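Local coordinates for Serine/threonine-protein kinase Tel1 (Chaetomium thermophilum, PDB 6SKY), which probably acts as an ATP-dependent serine/threonine kinase that senses DNA damage and switches on checkpoint signalling, at residues A2042-S2045 with M2046-Q2050; E2051-T2054 with V2055-M2058; D2615-Q2618 with D2619-E2623; W2850-P2854 with V2855-K2859. One frame throughout, in Å; residues are numbered along the deposited sequence.

Interaction 1 (A2042-S2045 with M2046-Q2050)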
loop_
_atom_site.group_PDB
_atom_site.type_symbol
_atom_site.label_atom_id
_atom_site.label_comp_id
_atom_site.label_asym_id
_atom_site.label_seq_id
_atom_site.Cartn_x
_atom_site.Cartn_y
_atom_site.Cartn_z
ATOM N N ALA A 2042 8.484 29.198 28.209
ATOM C CA ALA A 2042 8.942 28.405 29.348
ATOM C C ALA A 2042 10.265 27.703 29.053
ATOM O O ALA A 2042 11.199 27.748 29.862
ATOM C CB ALA A 2042 7.876 27.394 29.746
ATOM N N TYR A 2043 10.379 27.055 27.892
ATOM C CA TYR A 2043 11.624 26.336 27.608
ATOM C C TYR A 2043 12.786 27.280 27.336
ATOM O O TYR A 2043 13.930 26.974 27.689
ATOM C CB TYR A 2043 11.448 25.381 26.432
ATOM C CG TYR A 2043 10.599 24.201 26.771
ATOM C CD1 TYR A 2043 10.972 23.327 27.762
ATOM C CD2 TYR A 2043 9.418 23.967 26.110
ATOM C CE1 TYR A 2043 10.190 22.263 28.082
ATOM C CE2 TYR A 2043 8.638 22.902 26.423
ATOM C CZ TYR A 2043 9.022 22.058 27.407
ATOM O OH TYR A 2043 8.229 20.990 27.714
ATOM N N GLN A 2044 12.521 28.418 26.705
ATOM C CA GLN A 2044 13.554 29.423 26.500
ATOM C C GLN A 2044 14.082 29.933 27.829
ATOM O O GLN A 2044 15.295 30.000 28.044
ATOM C CB GLN A 2044 12.990 30.565 25.669
ATOM C CG GLN A 2044 13.938 31.689 25.446
ATOM C CD GLN A 2044 13.345 32.752 24.578
ATOM O OE1 GLN A 2044 12.267 33.253 24.848
ATOM N NE2 GLN A 2044 14.045 33.101 23.521
ATOM N N SER A 2045 13.184 30.297 28.741
ATOM C CA SER A 2045 13.615 30.685 30.074
ATOM C C SER A 2045 14.418 29.584 30.735
ATOM O O SER A 2045 15.346 29.862 31.494
ATOM C CB SER A 2045 12.414 31.030 30.931
ATOM O OG SER A 2045 12.775 30.982 32.291
ATOM N N MET A 2046 14.065 28.327 30.483
ATOM C CA MET A 2046 14.860 27.228 31.018
ATOM C C MET A 2046 16.258 27.212 30.424
ATOM O O MET A 2046 17.211 26.791 31.083
ATOM C CB MET A 2046 14.153 25.905 30.754
ATOM C CG MET A 2046 14.717 24.734 31.496
ATOM S SD MET A 2046 13.864 23.229 31.046
ATOM C CE MET A 2046 14.721 22.062 32.083
ATOM N N TYR A 2047 16.403 27.672 29.187
ATOM C CA TYR A 2047 17.715 27.726 28.554
ATOM C C TYR A 2047 18.534 28.908 29.060
ATOM O O TYR A 2047 19.719 28.762 29.371
ATOM C CB TYR A 2047 17.541 27.800 27.040
ATOM C CG TYR A 2047 18.818 27.864 26.252
ATOM C CD1 TYR A 2047 19.656 26.769 26.170
ATOM C CD2 TYR A 2047 19.170 29.009 25.561
ATOM C CE1 TYR A 2047 20.812 26.821 25.446
ATOM C CE2 TYR A 2047 20.322 29.068 24.834
ATOM C CZ TYR A 2047 21.141 27.972 24.782
ATOM O OH TYR A 2047 22.299 28.026 24.052
ATOM N N GLN A 2048 17.914 30.085 29.140
ATOM C CA GLN A 2048 18.594 31.323 29.516
ATOM C C GLN A 2048 18.343 31.653 30.986
ATOM O O GLN A 2048 17.691 32.637 31.322
ATOM C CB GLN A 2048 18.120 32.466 28.633
ATOM C CG GLN A 2048 18.022 32.120 27.184
ATOM C CD GLN A 2048 17.380 33.217 26.385
ATOM O OE1 GLN A 2048 16.642 34.034 26.923
ATOM N NE2 GLN A 2048 17.657 33.246 25.092
ATOM N N ALA A 2049 18.881 30.824 31.872
ATOM C CA ALA A 2049 18.684 31.085 33.290
ATOM C C ALA A 2049 19.662 30.251 34.088
ATOM O O ALA A 2049 19.989 29.126 33.705
ATOM C CB ALA A 2049 17.254 30.774 33.738
ATOM N N GLN A 2050 20.112 30.810 35.207
ATOM C CA GLN A 2050 21.050 30.140 36.091
ATOM C C GLN A 2050 20.435 29.771 37.427
ATOM O O GLN A 2050 21.119 29.185 38.268
ATOM C CB GLN A 2050 22.286 31.013 36.320
ATOM C CG GLN A 2050 23.015 31.401 35.052
ATOM C CD GLN A 2050 22.422 32.628 34.404
ATOM O OE1 GLN A 2050 21.568 33.296 34.984
ATOM N NE2 GLN A 2050 22.871 32.934 33.196
#
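Around the last turn of the helix, Ala2042, Tyr2043 and Gln2044 each accept a backbone bond from the residue four places on: Met2046 N to Ala2042 O at 3.0 Å, Tyr2047 N to Tyr2043 O at 3.0 Å, and Gln2048 N to Gln2044 O at 2.8 Å. The last of these is the straightest, with an N-H...O angle of 162°, and Gln2044 O takes a second, weak bond from Tyr2047 N. Gln2048 then leaves helical geometry, and Ala2049 still turns its CB toward Ser2045 O.

Among the side chains, Gln2044 and Gln2048 run over one another at a slant. Gln2044 CG lies 3.9 Å from Gln2048 OE1, and the two amide planes differ by 29°. The Gln2044 chain is extended, with CG trans to the backbone N (chi1 177°), which carries its NE2 to the carbonyls of Trp2024 and Leu2026 rather than to Gln2048. On the buried side, Met2046 SD sits at the edge of the Tyr2043 ring, 4.4 Å from CD1, while Tyr2043 OH bonds to Thr2137.

Met2046 also rests on Leu2093 and Leu2097 of helix 2077-2097, and Ser2045 packs on Met2058. This is the C-terminal end of helix 2035-2047, which packs against the following helix 2052-2070 in the alpha-solenoid of the FAT domain.

Interaction 2 (E2051-T2054 with V2055-M2058)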
loop_
_atom_site.group_PDB
_atom_site.type_symbol
_atom_site.label_atom_id
_atom_site.label_comp_id
_atom_site.label_asym_id
_atom_site.label_seq_id
_atom_site.Cartn_x
_atom_site.Cartn_y
_atom_site.Cartn_z
ATOM N N GLU A 2051 19.169 30.092 37.645
ATOM C CA GLU A 2051 18.496 29.795 38.895
ATOM C C GLU A 2051 17.145 29.166 38.608
ATOM O O GLU A 2051 16.404 29.634 37.741
ATOM C CB GLU A 2051 18.319 31.060 39.739
ATOM C CG GLU A 2051 19.523 31.423 40.584
ATOM C CD GLU A 2051 19.505 30.735 41.932
ATOM O OE1 GLU A 2051 18.577 29.937 42.177
ATOM O OE2 GLU A 2051 20.411 30.995 42.750
ATOM N N LEU A 2052 16.824 28.116 39.359
ATOM C CA LEU A 2052 15.555 27.424 39.196
ATOM C C LEU A 2052 14.359 28.319 39.491
ATOM O O LEU A 2052 13.250 28.035 39.024
ATOM C CB LEU A 2052 15.534 26.207 40.112
ATOM C CG LEU A 2052 14.736 25.009 39.642
ATOM C CD1 LEU A 2052 15.235 24.596 38.284
ATOM C CD2 LEU A 2052 14.895 23.888 40.637
ATOM N N ASP A 2053 14.558 29.402 40.239
ATOM C CA ASP A 2053 13.444 30.253 40.632
ATOM C C ASP A 2053 12.910 31.063 39.462
ATOM O O ASP A 2053 11.696 31.261 39.350
ATOM C CB ASP A 2053 13.892 31.167 41.761
ATOM C CG ASP A 2053 14.721 30.436 42.795
ATOM O OD1 ASP A 2053 14.172 29.548 43.478
ATOM O OD2 ASP A 2053 15.927 30.733 42.909
ATOM N N THR A 2054 13.793 31.526 38.579
ATOM C CA THR A 2054 13.343 32.208 37.373
ATOM C C THR A 2054 12.516 31.279 36.494
ATOM O O THR A 2054 11.492 31.685 35.924
ATOM C CB THR A 2054 14.549 32.730 36.599
ATOM O OG1 THR A 2054 15.510 33.261 37.515
ATOM C CG2 THR A 2054 14.126 33.811 35.633
ATOM N N VAL A 2055 12.940 30.024 36.380
ATOM C CA VAL A 2055 12.220 29.081 35.541
ATOM C C VAL A 2055 10.866 28.757 36.149
ATOM O O VAL A 2055 9.862 28.655 35.435
ATOM C CB VAL A 2055 13.065 27.818 35.317
ATOM C CG1 VAL A 2055 12.521 27.037 34.160
ATOM C CG2 VAL A 2055 14.494 28.195 35.063
ATOM N N ARG A 2056 10.807 28.592 37.471
ATOM C CA ARG A 2056 9.517 28.366 38.109
ATOM C C ARG A 2056 8.590 29.553 37.909
ATOM O O ARG A 2056 7.388 29.380 37.692
ATOM C CB ARG A 2056 9.698 28.087 39.593
ATOM C CG ARG A 2056 10.157 26.693 39.910
ATOM C CD ARG A 2056 10.542 26.603 41.362
ATOM N NE ARG A 2056 11.018 25.280 41.730
ATOM C CZ ARG A 2056 11.668 25.019 42.857
ATOM N NH1 ARG A 2056 12.069 23.786 43.127
ATOM N NH2 ARG A 2056 11.926 25.995 43.711
ATOM N N SER A 2057 9.125 30.768 37.976
ATOM C CA SER A 2057 8.286 31.939 37.767
ATOM C C SER A 2057 7.737 31.975 36.353
ATOM O O SER A 2057 6.572 32.327 36.141
ATOM C CB SER A 2057 9.079 33.202 38.065
ATOM O OG SER A 2057 9.608 33.153 39.374
ATOM N N MET A 2058 8.553 31.604 35.368
ATOM C CA MET A 2058 8.073 31.613 33.989
ATOM C C MET A 2058 7.019 30.535 33.758
ATOM O O MET A 2058 6.021 30.769 33.066
ATOM C CB MET A 2058 9.241 31.438 33.030
ATOM C CG MET A 2058 8.853 31.571 31.589
ATOM S SD MET A 2058 8.411 33.241 31.120
ATOM C CE MET A 2058 9.981 34.048 31.349
#
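The first turn of helix 2052-2070 is where Leu2052 and Arg2056 meet, one helical turn apart, just after Glu2051 at the N-cap position. Leu2052 brings CD2 over one face of the Arg2056 guanidinium, 3.8 Å from NH1, and the leucine branch lies toward the rim of that flat group rather than over its middle. The arginine gets there by an extended chain: with CG opposite the carbonyl carbon (chi1 -78°), the aliphatic part runs close to Leu2052 O, CG 3.5 Å from that oxygen. Arg2056 NH1 is bonded to Asn2098, which helps to hold the guanidinium in place. Asp2053 OD1 lies 4.2 Å from Arg2056 NH2 but well out of the guanidinium plane, an attraction of charges with no N-H directed at the oxygen.

The turn opens a helix of the FAT-domain alpha-solenoid that packs on the preceding helix 2035-2047, and its inner side bears on helix 2077-2097, where Leu2052 and Val2055 both touch Leu2097. The backbone is joined in the usual i to i+4 way: Arg2056 N reaches Leu2052 O at 2.9 Å, and Met2058 N reaches Thr2054 O at 3.0 Å.

Asp2053 O is gripped twice by a single residue. Ser2057 N bonds to it at 3.0 Å and Ser2057 OG at 2.8 Å, the two donors arriving from opposite faces of the carbonyl plane. The serine hydroxyl thus turns back along the helix onto the preceding turn. Val2055 CG2, in turn, packs 3.6 Å from Glu2051 O.

Interaction 3 (D2615-Q2618 with D2619-E2623)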
loop_
_atom_site.group_PDB
_atom_site.type_symbol
_atom_site.label_atom_id
_atom_site.label_comp_id
_atom_site.label_asym_id
_atom_site.label_seq_id
_atom_site.Cartn_x
_atom_site.Cartn_y
_atom_site.Cartn_z
ATOM N N ASP A 2615 -36.001 -23.127 21.719
ATOM C CA ASP A 2615 -34.615 -23.542 21.910
ATOM C C ASP A 2615 -33.801 -22.308 22.272
ATOM O O ASP A 2615 -33.415 -21.530 21.396
ATOM C CB ASP A 2615 -34.066 -24.227 20.667
ATOM C CG ASP A 2615 -34.289 -25.724 20.687
ATOM O OD1 ASP A 2615 -34.822 -26.228 21.699
ATOM O OD2 ASP A 2615 -33.932 -26.396 19.694
ATOM N N LEU A 2616 -33.550 -22.129 23.561
ATOM C CA LEU A 2616 -32.733 -21.030 24.031
ATOM C C LEU A 2616 -31.252 -21.342 23.998
ATOM O O LEU A 2616 -30.443 -20.432 24.182
ATOM C CB LEU A 2616 -33.118 -20.641 25.453
ATOM C CG LEU A 2616 -34.403 -19.862 25.679
ATOM C CD1 LEU A 2616 -35.564 -20.801 25.780
ATOM C CD2 LEU A 2616 -34.264 -19.070 26.943
ATOM N N ARG A 2617 -30.867 -22.595 23.776
ATOM C CA ARG A 2617 -29.444 -22.888 23.716
ATOM C C ARG A 2617 -28.827 -22.357 22.432
ATOM O O ARG A 2617 -27.670 -21.932 22.435
ATOM C CB ARG A 2617 -29.201 -24.382 23.858
ATOM C CG ARG A 2617 -27.854 -24.698 24.431
ATOM C CD ARG A 2617 -27.473 -26.125 24.178
ATOM N NE ARG A 2617 -26.211 -26.452 24.826
ATOM C CZ ARG A 2617 -25.033 -26.443 24.218
ATOM N NH1 ARG A 2617 -23.940 -26.753 24.892
ATOM N NH2 ARG A 2617 -24.946 -26.128 22.939
ATOM N N GLN A 2618 -29.582 -22.343 21.337
ATOM C CA GLN A 2618 -29.128 -21.667 20.130
ATOM C C GLN A 2618 -28.863 -20.194 20.397
ATOM O O GLN A 2618 -27.810 -19.660 20.030
ATOM C CB GLN A 2618 -30.167 -21.824 19.025
ATOM C CG GLN A 2618 -30.441 -23.249 18.624
ATOM C CD GLN A 2618 -29.235 -23.912 18.017
ATOM O OE1 GLN A 2618 -28.660 -24.826 18.596
ATOM N NE2 GLN A 2618 -28.842 -23.452 16.844
ATOM N N ASP A 2619 -29.817 -19.521 21.040
ATOM C CA ASP A 2619 -29.673 -18.103 21.332
ATOM C C ASP A 2619 -28.500 -17.841 22.260
ATOM O O ASP A 2619 -27.780 -16.856 22.085
ATOM C CB ASP A 2619 -30.958 -17.561 21.942
ATOM C CG ASP A 2619 -32.094 -17.496 20.946
ATOM O OD1 ASP A 2619 -31.966 -18.078 19.854
ATOM O OD2 ASP A 2619 -33.119 -16.857 21.253
ATOM N N ALA A 2620 -28.282 -18.713 23.244
ATOM C CA ALA A 2620 -27.192 -18.506 24.191
ATOM C C ALA A 2620 -25.835 -18.728 23.541
ATOM O O ALA A 2620 -24.897 -17.949 23.755
ATOM C CB ALA A 2620 -27.365 -19.429 25.387
ATOM N N ILE A 2621 -25.710 -19.785 22.738
ATOM C CA ILE A 2621 -24.477 -20.029 22.004
ATOM C C ILE A 2621 -24.159 -18.862 21.084
ATOM O O ILE A 2621 -23.015 -18.398 21.015
ATOM C CB ILE A 2621 -24.587 -21.346 21.221
ATOM C CG1 ILE A 2621 -24.592 -22.538 22.163
ATOM C CG2 ILE A 2621 -23.451 -21.479 20.276
ATOM C CD1 ILE A 2621 -23.285 -22.772 22.804
ATOM N N MET A 2622 -25.155 -18.362 20.361
ATOM C CA MET A 2622 -24.867 -17.284 19.430
ATOM C C MET A 2622 -24.592 -15.971 20.144
ATOM O O MET A 2622 -23.779 -15.178 19.667
ATOM C CB MET A 2622 -26.000 -17.130 18.431
ATOM C CG MET A 2622 -26.031 -18.235 17.407
ATOM S SD MET A 2622 -24.380 -18.758 16.907
ATOM C CE MET A 2622 -23.831 -17.347 15.966
ATOM N N GLU A 2623 -25.234 -15.720 21.280
ATOM C CA GLU A 2623 -24.881 -14.547 22.065
ATOM C C GLU A 2623 -23.431 -14.615 22.518
ATOM O O GLU A 2623 -22.715 -13.608 22.488
ATOM C CB GLU A 2623 -25.828 -14.420 23.254
ATOM C CG GLU A 2623 -25.533 -13.260 24.174
ATOM C CD GLU A 2623 -25.676 -11.925 23.492
ATOM O OE1 GLU A 2623 -26.608 -11.767 22.688
ATOM O OE2 GLU A 2623 -24.853 -11.030 23.749
#
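The guanidinium of Arg2617 rests against Ile2621 in van der Waals contact, Arg2617 NH2 lying 3.7 Å from both CG1 and CD1 of Ile2621, and the two side chains meet at a slant. The arginine starts away from its neighbour, with CG trans to the backbone N (chi1 -153°), and turns at the CD-NE bond (chi4 -97°), which returns the guanidinium to the isoleucine.

Three backbone bonds link the turns. Ile2621 N to Arg2617 O is 2.9 Å and nearly straight at 168°, Ala2620 N to Leu2616 O is 2.9 Å, and Met2622 N to Gln2618 O is 3.0 Å.

Charged and polar ends find partners beyond the helix. Arg2617 NH2 forms a salt bridge with Asp2845, and Gln2618 NE2 makes a weak bond to Gln2849 O. Asp2619 OD1 forms a long, weak ion pair with Arg2856, and its side chain is about 4 Å from that of the magnesium ligand Asp2779.

Helix 2616-2632, which probably corresponds to helix αC of protein kinases, follows strand 2604-2611. It leans through Leu2616 and Ala2620 on Val2651 of strand 2651-2655, while Ile2621 packs against helix 2431-2434.

Interaction 4 (W2850-P2854 with V2855-K2859). Residues 2850, 2851, 2852, 2853, 2854 of segment 2850-2854 come from a tag, linker or insertion. Residues 2855, 2856, 2857, 2858, 2859 of segment 2855-2859 come from a tag, linker or insertion.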
loop_
_atom_site.group_PDB
_atom_site.type_symbol
_atom_site.label_atom_id
_atom_site.label_comp_id
_atom_site.label_asym_id
_atom_site.label_seq_id
_atom_site.Cartn_x
_atom_site.Cartn_y
_atom_site.Cartn_z
ATOM N N TRP A 2850 -26.729 -26.950 13.113
ATOM C CA TRP A 2850 -26.308 -26.106 12.008
ATOM C C TRP A 2850 -27.379 -25.935 10.950
ATOM O O TRP A 2850 -27.120 -25.313 9.919
ATOM C CB TRP A 2850 -25.043 -26.664 11.375
ATOM C CG TRP A 2850 -23.880 -26.530 12.248
ATOM C CD1 TRP A 2850 -23.475 -27.400 13.196
ATOM C CD2 TRP A 2850 -22.959 -25.446 12.273
ATOM N NE1 TRP A 2850 -22.348 -26.937 13.812
ATOM C CE2 TRP A 2850 -22.010 -25.733 13.258
ATOM C CE3 TRP A 2850 -22.842 -24.262 11.552
ATOM C CZ2 TRP A 2850 -20.959 -24.881 13.542
ATOM C CZ3 TRP A 2850 -21.801 -23.426 11.833
ATOM C CH2 TRP A 2850 -20.875 -23.731 12.819
ATOM N N SER A 2851 -28.566 -26.473 11.174
ATOM C CA SER A 2851 -29.724 -26.178 10.360
ATOM C C SER A 2851 -30.837 -25.721 11.280
ATOM O O SER A 2851 -30.707 -25.738 12.504
ATOM C CB SER A 2851 -30.167 -27.389 9.539
ATOM O OG SER A 2851 -31.427 -27.152 8.943
ATOM N N ILE A 2852 -31.944 -25.311 10.686
ATOM C CA ILE A 2852 -33.065 -24.759 11.428
ATOM C C ILE A 2852 -34.190 -25.783 11.369
ATOM O O ILE A 2852 -34.744 -26.059 10.297
ATOM C CB ILE A 2852 -33.476 -23.386 10.880
ATOM C CG1 ILE A 2852 -34.707 -22.845 11.596
ATOM C CG2 ILE A 2852 -33.656 -23.420 9.372
ATOM C CD1 ILE A 2852 -34.998 -21.415 11.239
ATOM N N SER A 2853 -34.505 -26.372 12.519
ATOM C CA SER A 2853 -35.448 -27.479 12.559
ATOM C C SER A 2853 -36.852 -26.989 12.220
ATOM O O SER A 2853 -37.231 -25.881 12.609
ATOM C CB SER A 2853 -35.442 -28.130 13.938
ATOM O OG SER A 2853 -34.125 -28.470 14.331
ATOM N N PRO A 2854 -37.653 -27.797 11.518
ATOM C CA PRO A 2854 -38.953 -27.310 11.027
ATOM C C PRO A 2854 -39.872 -26.788 12.113
ATOM O O PRO A 2854 -40.832 -26.078 11.795
ATOM C CB PRO A 2854 -39.549 -28.541 10.336
ATOM C CG PRO A 2854 -38.371 -29.365 9.962
ATOM C CD PRO A 2854 -37.383 -29.173 11.074
ATOM N N VAL A 2855 -39.610 -27.097 13.382
ATOM C CA VAL A 2855 -40.423 -26.544 14.462
ATOM C C VAL A 2855 -40.281 -25.027 14.505
ATOM O O VAL A 2855 -41.266 -24.283 14.416
ATOM C CB VAL A 2855 -40.041 -27.191 15.803
ATOM C CG1 VAL A 2855 -40.804 -28.487 15.994
ATOM C CG2 VAL A 2855 -38.549 -27.461 15.848
ATOM N N ARG A 2856 -39.044 -24.540 14.615
ATOM C CA ARG A 2856 -38.850 -23.096 14.626
ATOM C C ARG A 2856 -39.095 -22.493 13.253
ATOM O O ARG A 2856 -39.526 -21.341 13.157
ATOM C CB ARG A 2856 -37.450 -22.742 15.123
ATOM C CG ARG A 2856 -37.256 -21.249 15.339
ATOM C CD ARG A 2856 -35.937 -20.931 16.015
ATOM N NE ARG A 2856 -35.763 -19.493 16.195
ATOM C CZ ARG A 2856 -34.778 -18.940 16.894
ATOM N NH1 ARG A 2856 -33.875 -19.706 17.488
ATOM N NH2 ARG A 2856 -34.697 -17.620 17.002
ATOM N N MET A 2857 -38.846 -23.251 12.184
ATOM C CA MET A 2857 -39.144 -22.743 10.851
ATOM C C MET A 2857 -40.634 -22.485 10.676
ATOM O O MET A 2857 -41.025 -21.557 9.962
ATOM C CB MET A 2857 -38.634 -23.715 9.791
ATOM C CG MET A 2857 -38.980 -23.314 8.381
ATOM S SD MET A 2857 -38.226 -24.369 7.136
ATOM C CE MET A 2857 -36.526 -23.837 7.244
ATOM N N ALA A 2858 -41.480 -23.286 11.319
ATOM C CA ALA A 2858 -42.908 -23.001 11.329
ATOM C C ALA A 2858 -43.274 -21.943 12.356
ATOM O O ALA A 2858 -44.293 -21.266 12.200
ATOM C CB ALA A 2858 -43.699 -24.279 11.597
ATOM N N LYS A 2859 -42.468 -21.788 13.399
ATOM C CA LYS A 2859 -42.694 -20.721 14.362
ATOM C C LYS A 2859 -42.252 -19.353 13.855
ATOM O O LYS A 2859 -42.579 -18.344 14.486
ATOM C CB LYS A 2859 -41.969 -21.047 15.669
ATOM C CG LYS A 2859 -42.480 -20.299 16.888
ATOM C CD LYS A 2859 -41.847 -20.834 18.167
ATOM C CE LYS A 2859 -42.388 -20.116 19.392
ATOM N NZ LYS A 2859 -41.776 -20.624 20.650
#
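Ile2852 and Met2857 make the apolar contact at the start of this helix, Ile2852 CG2 lying 3.6 Å from Met2857 CE. The two side chains cross at about a right angle. The methionine is stretched as far as SD and turns only at its last torsion (chi3 -73°), which sets the terminal methyl against the isoleucine branch. Both residues also touch Leu2790 in a neighbouring loop. Nearby, Ser2853 CB meets Val2855 CG2 at 3.7 Å, and Ala2858 CB lies 3.4 Å from Pro2854 O.

Beneath these contacts the backbone closes the first turn. Met2857 N bonds to Ser2853 O at 3.1 Å with a nearly straight N-H...O angle of 168°. Ala2858 N reaches Pro2854 O at 2.9 Å from above the carbonyl plane, 40° out of it. Ser2853 occupies the N-cap position of helix 2854-2860, yet its side chain makes no capping bond; its carbonyl oxygen takes the bond from Met2857 N instead. All ten residues, 2850 to 2859, belong to an insertion into the natural sequence.

This short helix lies beside the kinase active site. Arg2856 has an extended chain that leads away from the 2850-2854 segment, and its NH2 forms a salt bridge with OD1 of Asp2779, a magnesium ligand. The side chain also touches Val2782 and is about 7 Å from the metal ion. Farther back along the chain, Trp2850 sets its ring edge-to-face with Tyr2848 and packs on helix 2898-2908.

In the fold
All four contacts are local, lie in series along the chain, and neither nest nor cross. Interaction 1 ends helix 2035-2047 and interaction 2 starts helix 2052-2070, so together they span the short turn between these two FAT-domain helices; their centres are 8 Å apart and they pack directly. The chain then runs to the kinase domain on the opposite side of its centre, where the centre of interaction 3 is about 66 Å from those of interactions 1 and 2. Interaction 3 starts the helix after strand 2604-2611. Interaction 4 forms the first turn of helix 2854-2860, its centre 14 Å from that of interaction 3, and a weak ion pair joins the two beside the magnesium site.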